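Local coordinates for protein glucose-resistance amylase regulator (Weissella paramesenteroides ATCC 33313, PDB 4RK6) that binds glucose in the cleft of its sugar-binding domain and probably regulates transcription as a DNA-binding repressor of the LacI family, at residues Thr135-Asn140 and Thr144-Phe149. Numbering follows the deposited sequence.
With GLC (alpha-D-glucopyranose), chain C.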
loop_
_atom_site.group_PDB
_atom_site.type_symbol
_atom_site.label_atom_id
_atom_site.label_comp_id
_atom_site.label_asym_id
_atom_site.label_seq_id
_atom_site.Cartn_x
_atom_site.Cartn_y
_atom_site.Cartn_z
ATOM N N THR A 135 16.373 -10.629 -8.056
ATOM C CA THR A 135 17.791 -10.905 -8.335
ATOM C C THR A 135 17.993 -11.607 -9.681
ATOM O O THR A 135 19.112 -11.985 -10.010
ATOM C CB THR A 135 18.441 -11.794 -7.261
ATOM O OG1 THR A 135 17.934 -13.131 -7.347
ATOM C CG2 THR A 135 18.205 -11.268 -5.857
ATOM N N LYS A 136 16.919 -11.785 -10.435
ATOM C CA LYS A 136 16.966 -12.563 -11.678
ATOM C C LYS A 136 17.638 -11.830 -12.839
ATOM O O LYS A 136 17.623 -10.595 -12.924
ATOM C CB LYS A 136 15.557 -12.967 -12.110
ATOM C CG LYS A 136 14.611 -11.819 -12.439
ATOM C CD LYS A 136 13.192 -12.319 -12.686
ATOM C CE LYS A 136 12.273 -11.215 -13.197
ATOM N NZ LYS A 136 12.020 -10.129 -12.200
ATOM N N LEU A 137 18.212 -12.624 -13.737
ATOM C CA LEU A 137 18.684 -12.154 -15.039
ATOM C C LEU A 137 17.555 -12.291 -16.063
ATOM O O LEU A 137 16.757 -13.236 -15.992
ATOM C CB LEU A 137 19.893 -12.994 -15.469
ATOM C CG LEU A 137 21.116 -12.867 -14.564
ATOM C CD1 LEU A 137 22.094 -14.033 -14.729
ATOM C CD2 LEU A 137 21.811 -11.546 -14.841
ATOM N N THR A 138 17.467 -11.356 -17.008
ATOM C CA THR A 138 16.435 -11.406 -18.031
ATOM C C THR A 138 16.980 -10.975 -19.382
ATOM O O THR A 138 18.105 -10.485 -19.488
ATOM C CB THR A 138 15.248 -10.478 -17.708
ATOM O OG1 THR A 138 15.677 -9.121 -17.807
ATOM C CG2 THR A 138 14.699 -10.750 -16.302
ATOM N N THR A 139 16.154 -11.134 -20.409
ATOM C CA THR A 139 16.527 -10.688 -21.750
ATOM C C THR A 139 16.546 -9.178 -21.915
ATOM O O THR A 139 17.454 -8.638 -22.566
ATOM C CB THR A 139 15.613 -11.321 -22.818
ATOM O OG1 THR A 139 15.727 -12.742 -22.729
ATOM C CG2 THR A 139 16.002 -10.878 -24.219
ATOM N N ASN A 140 15.564 -8.483 -21.336
ATOM C CA ASN A 140 15.357 -7.063 -21.633
ATOM C C ASN A 140 15.522 -6.072 -20.480
ATOM O O ASN A 140 15.528 -4.867 -20.716
ATOM C CB ASN A 140 13.966 -6.890 -22.238
ATOM C CG ASN A 140 13.817 -7.636 -23.543
ATOM O OD1 ASN A 140 13.000 -8.540 -23.671
ATOM N ND2 ASN A 140 14.627 -7.263 -24.516
ATOM N N THR A 144 19.918 -4.718 -12.082
ATOM C CA THR A 144 20.683 -3.650 -11.482
ATOM C C THR A 144 21.238 -4.004 -10.113
ATOM O O THR A 144 22.421 -3.839 -9.853
ATOM C CB THR A 144 19.793 -2.399 -11.376
ATOM O OG1 THR A 144 19.255 -2.106 -12.672
ATOM C CG2 THR A 144 20.571 -1.200 -10.831
ATOM N N ARG A 145 20.370 -4.458 -9.212
ATOM C CA ARG A 145 20.815 -4.728 -7.840
ATOM C C ARG A 145 21.723 -5.934 -7.714
ATOM O O ARG A 145 22.696 -5.895 -6.984
ATOM C CB ARG A 145 19.616 -4.813 -6.907
ATOM C CG ARG A 145 18.998 -3.428 -6.821
ATOM C CD ARG A 145 17.881 -3.252 -5.807
ATOM N NE ARG A 145 17.509 -1.841 -5.844
ATOM C CZ ARG A 145 16.403 -1.316 -5.330
ATOM N NH1 ARG A 145 15.517 -2.066 -4.675
ATOM N NH2 ARG A 145 16.179 -0.015 -5.498
ATOM N N ARG A 146 21.385 -7.012 -8.402
ATOM C CA ARG A 146 22.258 -8.179 -8.491
ATOM C C ARG A 146 23.672 -7.770 -8.921
ATOM O O ARG A 146 24.672 -8.136 -8.279
ATOM C CB ARG A 146 21.665 -9.155 -9.517
ATOM C CG ARG A 146 22.455 -10.429 -9.736
ATOM C CD ARG A 146 22.068 -11.094 -11.049
ATOM N NE ARG A 146 22.831 -12.323 -11.270
ATOM C CZ ARG A 146 22.365 -13.567 -11.117
ATOM N NH1 ARG A 146 21.108 -13.810 -10.756
ATOM N NH2 ARG A 146 23.172 -14.592 -11.364
ATOM N N THR A 147 23.743 -7.024 -10.019
ATOM C CA THR A 147 25.035 -6.597 -10.544
ATOM C C THR A 147 25.787 -5.674 -9.585
ATOM O O THR A 147 26.975 -5.867 -9.338
ATOM C CB THR A 147 24.863 -6.013 -11.948
ATOM O OG1 THR A 147 24.532 -7.103 -12.811
ATOM C CG2 THR A 147 26.127 -5.348 -12.415
ATOM N N ASN A 148 25.089 -4.706 -8.989
ATOM C CA ASN A 148 25.750 -3.809 -8.035
ATOM C C ASN A 148 26.197 -4.498 -6.754
ATOM O O ASN A 148 27.242 -4.167 -6.198
ATOM C CB ASN A 148 24.850 -2.620 -7.720
ATOM C CG ASN A 148 24.758 -1.641 -8.856
ATOM O OD1 ASN A 148 25.663 -1.535 -9.705
ATOM N ND2 ASN A 148 23.669 -0.919 -8.899
ATOM N N PHE A 149 25.408 -5.471 -6.294
ATOM C CA PHE A 149 25.770 -6.269 -5.120
ATOM C C PHE A 149 27.053 -7.010 -5.385
ATOM O O PHE A 149 27.976 -6.965 -4.592
ATOM C CB PHE A 149 24.635 -7.236 -4.789
ATOM C CG PHE A 149 24.938 -8.189 -3.660
ATOM C CD1 PHE A 149 25.286 -7.718 -2.400
ATOM C CD2 PHE A 149 24.860 -9.557 -3.855
ATOM C CE1 PHE A 149 25.560 -8.592 -1.353
ATOM C CE2 PHE A 149 25.101 -10.438 -2.807
ATOM C CZ PHE A 149 25.484 -9.958 -1.560
HETATM C C1 GLC C . 11.168 -0.464 -8.006
HETATM C C2 GLC C . 12.005 0.803 -7.837
HETATM C C3 GLC C . 13.093 0.664 -6.792
HETATM C C4 GLC C . 12.511 0.032 -5.525
HETATM C C5 GLC C . 11.965 -1.347 -5.897
HETATM C C6 GLC C . 11.339 -2.052 -4.696
HETATM O O1 GLC C . 11.875 -1.301 -8.838
HETATM O O2 GLC C . 12.639 1.155 -9.065
HETATM O O3 GLC C . 13.549 1.988 -6.536
HETATM O O4 GLC C . 13.489 -0.028 -4.531
HETATM O O5 GLC C . 10.930 -1.227 -6.836
HETATM O O6 GLC C . 10.262 -1.328 -4.190
#
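Arg-146 on the first turns of helix 144-155 meets Thr-135 and Leu-137 of the preceding loop, while its neighbour Arg-145 turns to the sugar. The chain of Arg-145 runs extended from CG to NE and presents the guanidinium edge to glucose: NH1 and NH2 each lie 2.9 Å from GLC O4. Both bonds are clearly bent, with N-H...O angles near 140°, as expected when one oxygen is shared in a fork. A salt bridge from Arg-145 NE to Glu-110 OE1, on helix 110-123, probably fixes the rotation of the guanidinium.

Arg-146 follows and carries the contact with the loop. With CG anti to the backbone N, its extended chain runs alongside the carbonyl of Thr-135, and NH1 donates to Thr-135 O at 2.8 Å. The bond is almost straight (165°), and the acceptor sits in the guanidinium plane. Leu-137 crosses this arm at about a right angle; its CD1 rests over the centre of one guanidinium face, 3.6 Å from Arg-146 NH2, while CD2 lies 3.8 Å from Arg-146 CD. NH1 is thus bonded in the plane while a leucine methyl covers one face.

Further along, Phe-149 N bonds to Arg-145 O at 2.8 Å, continuing the helix. In the surrounding fold, that of a periplasmic-binding-protein-like domain, the loop and helix form the beta-alpha-beta crossover from strand 129-132 to its parallel neighbour 163-166, an edge strand of the sheet within this chain: Arg-146 touches Leu-165, Phe-149 packs on both strands, and Arg-145 and Asn-148 lean on helix 110-123.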